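Long-range contacts in glycosyl hydrolases family 31 family protein (Aspergillus niger, PDB 6DRU), which catalyses the release of alpha-xylose from the non-reducing terminal glucose of xyloglucan oligosaccharides, as a glycoside hydrolase of family 31: residues A188-M193 / G472-Q477; Q270-R275 / E573-G578. One frame throughout, in Å; residues are numbered along the deposited sequence.

Contact 1. Residues A188-M193 / G472-Q477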
ATOM      1  N   ALA A 188      12.358  29.528  17.333  1.00 60.63           N
ATOM      2  CA  ALA A 188      11.240  28.617  17.502  1.00 61.15           C
ATOM      3  C   ALA A 188      10.861  28.040  16.144  1.00 62.07           C
ATOM      4  O   ALA A 188      11.177  28.609  15.096  1.00 58.82           O
ATOM      5  CB  ALA A 188      10.036  29.316  18.146  1.00 49.75           C
ATOM      6  N   PHE A 189      10.171  26.903  16.176  1.00 57.66           N
ATOM      7  CA  PHE A 189       9.884  26.133  14.973  1.00 57.76           C
ATOM      8  C   PHE A 189       8.494  25.528  15.087  1.00 51.05           C
ATOM      9  O   PHE A 189       8.138  24.979  16.134  1.00 56.50           O
ATOM     10  CB  PHE A 189      10.942  25.038  14.778  1.00 56.27           C
ATOM     11  CG  PHE A 189      10.849  24.309  13.463  1.00 59.31           C
ATOM     12  CD1 PHE A 189       9.992  23.232  13.309  1.00 57.68           C
ATOM     13  CD2 PHE A 189      11.644  24.684  12.392  1.00 55.09           C
ATOM     14  CE1 PHE A 189       9.914  22.554  12.106  1.00 53.44           C
ATOM     15  CE2 PHE A 189      11.572  24.008  11.187  1.00 53.97           C
ATOM     16  CZ  PHE A 189      10.705  22.942  11.044  1.00 53.87           C
ATOM     17  N   ILE A 190       7.714  25.631  14.012  1.00 52.69           N
ATOM     18  CA  ILE A 190       6.359  25.095  13.957  1.00 51.43           C
ATOM     19  C   ILE A 190       6.255  24.183  12.744  1.00 56.23           C
ATOM     20  O   ILE A 190       6.427  24.636  11.608  1.00 54.54           O
ATOM     21  CB  ILE A 190       5.298  26.206  13.878  1.00 50.47           C
ATOM     22  CG1 ILE A 190       5.433  27.164  15.059  1.00 46.02           C
ATOM     23  CG2 ILE A 190       3.899  25.603  13.837  1.00 46.00           C
ATOM     24  CD1 ILE A 190       4.478  28.337  14.998  1.00 50.19           C
ATOM     25  N   TRP A 191       5.976  22.904  12.987  1.00 63.30           N
ATOM     26  CA  TRP A 191       5.715  21.927  11.929  1.00 62.26           C
ATOM     27  C   TRP A 191       4.213  21.945  11.673  1.00 57.43           C
ATOM     28  O   TRP A 191       3.442  21.214  12.298  1.00 63.53           O
ATOM     29  CB  TRP A 191       6.235  20.557  12.348  1.00 57.16           C
ATOM     30  CG  TRP A 191       6.065  19.425  11.370  1.00 62.46           C
ATOM     31  CD1 TRP A 191       5.157  18.409  11.448  1.00 60.59           C
ATOM     32  CD2 TRP A 191       6.852  19.167  10.198  1.00 60.44           C
ATOM     33  NE1 TRP A 191       5.317  17.544  10.395  1.00 51.13           N
ATOM     34  CE2 TRP A 191       6.350  17.986   9.612  1.00 51.72           C
ATOM     35  CE3 TRP A 191       7.923  19.821   9.583  1.00 65.44           C
ATOM     36  CZ2 TRP A 191       6.881  17.450   8.441  1.00 50.75           C
ATOM     37  CZ3 TRP A 191       8.450  19.285   8.419  1.00 60.42           C
ATOM     38  CH2 TRP A 191       7.929  18.110   7.862  1.00 50.75           C
ATOM     39  N   ASN A 192       3.790  22.811  10.748  1.00 51.14           N
ATOM     40  CA  ASN A 192       2.372  23.078  10.491  1.00 57.73           C
ATOM     41  C   ASN A 192       1.776  21.954   9.641  1.00 65.64           C
ATOM     42  O   ASN A 192       1.490  22.102   8.450  1.00 63.27           O
ATOM     43  CB  ASN A 192       2.205  24.435   9.821  1.00 58.92           C
ATOM     44  CG  ASN A 192       0.752  24.850   9.692  1.00 63.57           C
ATOM     45  OD1 ASN A 192      -0.098  24.440  10.483  1.00 61.39           O
ATOM     46  ND2 ASN A 192       0.459  25.667   8.688  1.00 68.32           N
ATOM     47  N   MET A 193       1.580  20.803  10.287  1.00 61.28           N
ATOM     48  CA  MET A 193       1.125  19.597   9.610  1.00 55.09           C
ATOM     49  C   MET A 193       0.127  18.859  10.495  1.00 61.37           C
ATOM     50  O   MET A 193       0.403  18.645  11.689  1.00 63.77           O
ATOM     51  CB  MET A 193       2.306  18.683   9.268  1.00 63.75           C
ATOM     52  CG  MET A 193       3.404  19.351   8.456  1.00 48.32           C
ATOM     53  SD  MET A 193       3.003  19.458   6.705  1.00 60.38           S
ATOM     54  CE  MET A 193       3.375  17.787   6.181  1.00 62.02           C
ATOM     55  N   GLY A 472      -5.315  18.357  22.261  1.00 49.36           N
ATOM     56  CA  GLY A 472      -5.333  19.545  21.434  1.00 41.79           C
ATOM     57  C   GLY A 472      -4.225  19.471  20.414  1.00 54.48           C
ATOM     58  O   GLY A 472      -3.705  18.390  20.130  1.00 62.39           O
ATOM     59  N   TYR A 473      -3.852  20.625  19.869  1.00 47.13           N
ATOM     60  CA  TYR A 473      -2.783  20.644  18.880  1.00 50.89           C
ATOM     61  C   TYR A 473      -2.262  22.074  18.740  1.00 54.32           C
ATOM     62  O   TYR A 473      -2.387  22.883  19.666  1.00 52.91           O
ATOM     63  CB  TYR A 473      -3.275  20.057  17.546  1.00 51.80           C
ATOM     64  CG  TYR A 473      -2.160  19.527  16.677  1.00 58.41           C
ATOM     65  CD1 TYR A 473      -1.239  18.617  17.180  1.00 60.54           C
ATOM     66  CD2 TYR A 473      -2.026  19.935  15.357  1.00 53.28           C
ATOM     67  CE1 TYR A 473      -0.214  18.130  16.395  1.00 63.65           C
ATOM     68  CE2 TYR A 473      -1.003  19.450  14.561  1.00 57.16           C
ATOM     69  CZ  TYR A 473      -0.101  18.547  15.086  1.00 65.35           C
ATOM     70  OH  TYR A 473       0.920  18.058  14.303  1.00 62.55           O
ATOM     71  N   ILE A 474      -1.670  22.370  17.581  1.00 57.49           N
ATOM     72  CA  ILE A 474      -1.072  23.676  17.341  1.00 55.73           C
ATOM     73  C   ILE A 474      -2.133  24.758  17.448  1.00 59.56           C
ATOM     74  O   ILE A 474      -3.188  24.688  16.804  1.00 64.94           O
ATOM     75  CB  ILE A 474      -0.388  23.694  15.966  1.00 52.38           C
ATOM     76  CG1 ILE A 474       0.666  22.589  15.879  1.00 57.71           C
ATOM     77  CG2 ILE A 474       0.240  25.044  15.698  1.00 44.97           C
ATOM     78  CD1 ILE A 474       1.228  22.386  14.490  1.00 49.69           C
ATOM     79  N   GLY A 475      -1.859  25.770  18.269  1.00 63.09           N
ATOM     80  CA  GLY A 475      -2.765  26.892  18.396  1.00 60.92           C
ATOM     81  C   GLY A 475      -4.024  26.618  19.184  1.00 60.81           C
ATOM     82  O   GLY A 475      -4.986  27.380  19.075  1.00 56.06           O
ATOM     83  N   SER A 476      -4.046  25.549  19.986  1.00 62.60           N
ATOM     84  CA  SER A 476      -5.227  25.248  20.788  1.00 63.70           C
ATOM     85  C   SER A 476      -5.528  26.337  21.809  1.00 59.08           C
ATOM     86  O   SER A 476      -6.651  26.392  22.324  1.00 61.21           O
ATOM     87  CB  SER A 476      -5.055  23.904  21.502  1.00 63.69           C
ATOM     88  OG  SER A 476      -5.292  22.816  20.625  1.00 61.04           O
ATOM     89  N   GLN A 477      -4.559  27.207  22.109  1.00 58.68           N
ATOM     90  CA  GLN A 477      -4.783  28.267  23.083  1.00 62.12           C
ATOM     91  C   GLN A 477      -5.785  29.306  22.598  1.00 61.73           C
ATOM     92  O   GLN A 477      -6.212  30.145  23.397  1.00 67.22           O
ATOM     93  CB  GLN A 477      -3.462  28.952  23.441  1.00 55.26           C
ATOM     94  CG  GLN A 477      -2.847  29.778  22.324  1.00 56.07           C
ATOM     95  CD  GLN A 477      -1.974  28.956  21.399  1.00 63.80           C
ATOM     96  OE1 GLN A 477      -1.870  27.738  21.540  1.00 60.02           O
ATOM     97  NE2 GLN A 477      -1.331  29.623  20.447  1.00 60.45           N
TER
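Ile190 is the first residue of strand 187-191 to meet the loop 472-477, and it does so through one methyl, CG2, which lies 4.1 Å from CG2 of Ile474. The two branched side chains cross obliquely, and their compact shape suits a buried seam between a beta sheet and the TIM barrel. At Trp191 it is the backbone that touches: its carbonyl O is 3.3 Å from CD1 of Ile474. In that isoleucine CG1 stands anti to the carbonyl carbon (chi1 -57°), and the extended chi2 of 170° carries CD1 to the carbonyl of Trp191. The indole of Trp191 is packed within its own segment, where CG of Met193 lies over the rim of one face. Asn192 is the centre of an inverse gamma turn; CD1 of Ile474 reaches its CA at 4.2 Å, while its amide is tied to Ser45, Phe46 and Asp217. Met193 closes the contact with its carbonyl O, which accepts a 2.7 Å hydrogen bond from OH of Tyr473. The phenol comes in nearly along the C=O axis, with the oxygen at the ring edge and in its plane, so a long aromatic with a terminal hydroxyl reaches across and satisfies a buried carbonyl. N of Tyr473 donates to OG of Ser476 at 2.7 Å, bracing a type II turn in which Gly475 takes the positive phi (75°). Around the contact, Val180 and Pro179 of strand 176-183 flank Ile190 and Trp191, helix 228-239 touches both isoleucines through Thr239, and helix 439-455 lays Trp441 against Tyr473.

Contact 2. Residues Q270-R275 / E573-G578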
ATOM      1  N   GLN A 270     -25.582  22.290  48.800  1.00 67.09           N
ATOM      2  CA  GLN A 270     -26.062  22.594  50.144  1.00 68.65           C
ATOM      3  C   GLN A 270     -24.941  22.501  51.171  1.00 68.58           C
ATOM      4  O   GLN A 270     -24.922  23.268  52.140  1.00 62.33           O
ATOM      5  CB  GLN A 270     -27.210  21.657  50.517  1.00 66.55           C
ATOM      6  CG  GLN A 270     -28.038  22.128  51.701  1.00 57.56           C
ATOM      7  CD  GLN A 270     -28.920  23.313  51.361  1.00 65.75           C
ATOM      8  OE1 GLN A 270     -29.858  23.196  50.572  1.00 84.56           O
ATOM      9  NE2 GLN A 270     -28.622  24.464  51.953  1.00 70.69           N
ATOM     10  N   ASN A 271     -24.002  21.573  50.979  1.00 67.00           N
ATOM     11  CA  ASN A 271     -22.900  21.427  51.925  1.00 66.52           C
ATOM     12  C   ASN A 271     -21.952  22.619  51.858  1.00 71.57           C
ATOM     13  O   ASN A 271     -21.541  23.154  52.893  1.00 76.03           O
ATOM     14  CB  ASN A 271     -22.149  20.125  51.657  1.00 72.51           C
ATOM     15  CG  ASN A 271     -22.481  19.047  52.663  1.00 75.31           C
ATOM     16  OD1 ASN A 271     -21.794  18.895  53.674  1.00 74.07           O
ATOM     17  ND2 ASN A 271     -23.540  18.292  52.396  1.00 94.49           N
ATOM     18  N   PHE A 272     -21.581  23.041  50.646  1.00 69.22           N
ATOM     19  CA  PHE A 272     -20.740  24.226  50.505  1.00 69.27           C
ATOM     20  C   PHE A 272     -21.421  25.454  51.095  1.00 69.98           C
ATOM     21  O   PHE A 272     -20.767  26.299  51.717  1.00 65.49           O
ATOM     22  CB  PHE A 272     -20.396  24.462  49.035  1.00 58.00           C
ATOM     23  CG  PHE A 272     -19.266  23.611  48.532  1.00 54.49           C
ATOM     24  CD1 PHE A 272     -17.952  23.986  48.747  1.00 61.33           C
ATOM     25  CD2 PHE A 272     -19.519  22.438  47.843  1.00 54.45           C
ATOM     26  CE1 PHE A 272     -16.908  23.207  48.285  1.00 57.69           C
ATOM     27  CE2 PHE A 272     -18.481  21.654  47.379  1.00 62.09           C
ATOM     28  CZ  PHE A 272     -17.174  22.040  47.600  1.00 57.27           C
ATOM     29  N   HIS A 273     -22.739  25.559  50.918  1.00 65.14           N
ATOM     30  CA  HIS A 273     -23.470  26.715  51.423  1.00 72.79           C
ATOM     31  C   HIS A 273     -23.549  26.698  52.944  1.00 66.96           C
ATOM     32  O   HIS A 273     -23.277  27.710  53.601  1.00 70.01           O
ATOM     33  CB  HIS A 273     -24.872  26.752  50.812  1.00 66.11           C
ATOM     34  CG  HIS A 273     -25.762  27.798  51.407  1.00 62.24           C
ATOM     35  ND1 HIS A 273     -26.773  27.496  52.293  1.00 65.75           N
ATOM     36  CD2 HIS A 273     -25.793  29.142  51.243  1.00 62.77           C
ATOM     37  CE1 HIS A 273     -27.388  28.609  52.650  1.00 68.85           C
ATOM     38  NE2 HIS A 273     -26.813  29.621  52.028  1.00 70.15           N
ATOM     39  N   ASP A 274     -23.921  25.555  53.523  1.00 70.13           N
ATOM     40  CA  ASP A 274     -24.074  25.479  54.972  1.00 70.55           C
ATOM     41  C   ASP A 274     -22.739  25.674  55.683  1.00 67.84           C
ATOM     42  O   ASP A 274     -22.682  26.308  56.743  1.00 67.74           O
ATOM     43  CB  ASP A 274     -24.705  24.142  55.365  1.00 68.87           C
ATOM     44  CG  ASP A 274     -26.133  23.995  54.863  1.00 70.46           C
ATOM     45  OD1 ASP A 274     -26.679  24.976  54.313  1.00 68.61           O
ATOM     46  OD2 ASP A 274     -26.710  22.898  55.024  1.00 66.05           O
ATOM     47  N   ARG A 275     -21.656  25.146  55.113  1.00 59.24           N
ATOM     48  CA  ARG A 275     -20.333  25.287  55.708  1.00 61.72           C
ATOM     49  C   ARG A 275     -19.654  26.598  55.339  1.00 65.61           C
ATOM     50  O   ARG A 275     -18.554  26.864  55.836  1.00 68.57           O
ATOM     51  CB  ARG A 275     -19.434  24.121  55.290  1.00 59.14           C
ATOM     52  CG  ARG A 275     -19.909  22.754  55.747  1.00 59.99           C
ATOM     53  CD  ARG A 275     -19.021  21.668  55.168  1.00 62.82           C
ATOM     54  NE  ARG A 275     -19.469  20.328  55.529  1.00 62.43           N
ATOM     55  CZ  ARG A 275     -18.866  19.563  56.433  1.00 68.41           C
ATOM     56  NH1 ARG A 275     -17.789  20.009  57.064  1.00 53.31           N
ATOM     57  NH2 ARG A 275     -19.335  18.352  56.703  1.00 77.89           N
ATOM     58  N   GLU A 573     -14.307  15.782  48.700  1.00 73.47           N
ATOM     59  CA  GLU A 573     -14.669  17.125  49.119  1.00 70.76           C
ATOM     60  C   GLU A 573     -13.659  17.656  50.126  1.00 67.54           C
ATOM     61  O   GLU A 573     -12.942  16.883  50.768  1.00 65.80           O
ATOM     62  CB  GLU A 573     -16.074  17.121  49.724  1.00 69.90           C
ATOM     63  CG  GLU A 573     -17.205  16.909  48.716  1.00 68.24           C
ATOM     64  CD  GLU A 573     -17.227  15.506  48.129  1.00 75.49           C
ATOM     65  OE1 GLU A 573     -16.827  15.341  46.957  1.00 72.46           O
ATOM     66  OE2 GLU A 573     -17.628  14.564  48.845  1.00 81.19           O
ATOM     67  N   PRO A 574     -13.567  18.983  50.285  1.00 63.37           N
ATOM     68  CA  PRO A 574     -12.568  19.543  51.211  1.00 68.06           C
ATOM     69  C   PRO A 574     -12.744  19.101  52.658  1.00 69.68           C
ATOM     70  O   PRO A 574     -11.815  19.286  53.455  1.00 75.97           O
ATOM     71  CB  PRO A 574     -12.760  21.061  51.066  1.00 53.42           C
ATOM     72  CG  PRO A 574     -14.093  21.234  50.420  1.00 55.47           C
ATOM     73  CD  PRO A 574     -14.283  20.038  49.549  1.00 60.77           C
ATOM     74  N   TRP A 575     -13.888  18.525  53.019  1.00 60.04           N
ATOM     75  CA  TRP A 575     -14.124  18.014  54.362  1.00 55.44           C
ATOM     76  C   TRP A 575     -14.033  16.495  54.438  1.00 57.41           C
ATOM     77  O   TRP A 575     -14.406  15.913  55.461  1.00 67.75           O
ATOM     78  CB  TRP A 575     -15.494  18.473  54.861  1.00 45.22           C
ATOM     79  CG  TRP A 575     -16.579  18.224  53.872  1.00 57.55           C
ATOM     80  CD1 TRP A 575     -17.279  17.067  53.696  1.00 62.43           C
ATOM     81  CD2 TRP A 575     -17.094  19.156  52.914  1.00 66.39           C
ATOM     82  NE1 TRP A 575     -18.196  17.219  52.685  1.00 62.76           N
ATOM     83  CE2 TRP A 575     -18.105  18.494  52.190  1.00 63.76           C
ATOM     84  CE3 TRP A 575     -16.799  20.486  52.600  1.00 60.69           C
ATOM     85  CZ2 TRP A 575     -18.822  19.116  51.170  1.00 60.25           C
ATOM     86  CZ3 TRP A 575     -17.513  21.103  51.587  1.00 64.83           C
ATOM     87  CH2 TRP A 575     -18.513  20.418  50.884  1.00 62.80           C
ATOM     88  N   SER A 576     -13.551  15.841  53.385  1.00 62.01           N
ATOM     89  CA  SER A 576     -13.544  14.387  53.304  1.00 64.55           C
ATOM     90  C   SER A 576     -12.178  13.777  53.590  1.00 60.79           C
ATOM     91  O   SER A 576     -11.994  12.575  53.374  1.00 68.35           O
ATOM     92  CB  SER A 576     -14.039  13.939  51.926  1.00 63.80           C
ATOM     93  OG  SER A 576     -15.309  14.496  51.634  1.00 60.29           O
ATOM     94  N   TYR A 577     -11.220  14.567  54.072  1.00 59.57           N
ATOM     95  CA  TYR A 577      -9.848  14.103  54.250  1.00 67.29           C
ATOM     96  C   TYR A 577      -9.396  14.203  55.702  1.00 71.55           C
ATOM     97  O   TYR A 577      -8.213  14.406  55.978  1.00 69.11           O
ATOM     98  CB  TYR A 577      -8.899  14.879  53.338  1.00 63.54           C
ATOM     99  CG  TYR A 577      -9.079  14.547  51.877  1.00 66.35           C
ATOM    100  CD1 TYR A 577     -10.066  15.165  51.120  1.00 68.01           C
ATOM    101  CD2 TYR A 577      -8.269  13.607  51.256  1.00 64.08           C
ATOM    102  CE1 TYR A 577     -10.239  14.859  49.786  1.00 71.05           C
ATOM    103  CE2 TYR A 577      -8.432  13.295  49.922  1.00 67.92           C
ATOM    104  CZ  TYR A 577      -9.418  13.924  49.192  1.00 71.09           C
ATOM    105  OH  TYR A 577      -9.585  13.615  47.863  1.00 76.90           O
ATOM    106  N   GLY A 578     -10.320  14.054  56.635  1.00 71.37           N
ATOM    107  CA  GLY A 578      -9.983  14.128  58.041  1.00 68.51           C
ATOM    108  C   GLY A 578     -10.268  15.500  58.623  1.00 75.49           C
ATOM    109  O   GLY A 578     -10.135  16.533  57.956  1.00 76.54           O
TER
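Pro574 and Trp575 carry the loop 573-578 onto the end of helix 262-274, a helix-to-loop contact on the periphery of the TIM-barrel domain. Glu573 opens a type I beta turn that closes at Ser576, and its CB packs over one face of the indole of Trp575, toward the rim. Pro574, whose phi of -61° suits this turn, sets CD 4.0 Å from CZ of Phe272, the two side chains crossing at about a right angle; it also touches Ile585 and Ile589 of helix 582-594. Trp575 is the centre of the contact, its wide indole able to serve three partners. The six-membered ring turns its edge to the face of Phe272 in a T-shaped pair, planes at 65°, with CH2 above the centre of the phenyl ring. CZ2 of Trp575 lies 3.5 Å from CB of Asn271. Over the face away from Glu573, the guanidinium of the exposed Arg275 stacks almost flat, planes at 8°, in a cation-pi contact, while CD of Arg275, in the chain leading to it, makes a CH-pi contact with the six-membered ring. A weak hydrogen bond in the plane of the guanidinium probably helps to fix its rotation: NE of Arg275 points to OD1 of Asn271, 3.3 Å away.

Contact 1 joins a beta sheet to the barrel domain, whereas contact 2 lies within that domain. Their centres are 41 Å apart and their nearest atoms about 26 Å, so they do not touch. The centre of contact 1 is about 10 Å from the centre of the chain, that of contact 2 about 31 Å. Along the sequence their segments alternate. Neither forms part of the xylose pocket or holds Asp395 or the proton donor Asp487, although 472-477 follows the strand 467-469 that precedes the pocket residue Arg470. Near contact 2, the side chain of Asn271 is about 9 Å from a bound NAG (2-acetamido-2-deoxy-beta-D-glucopyranose).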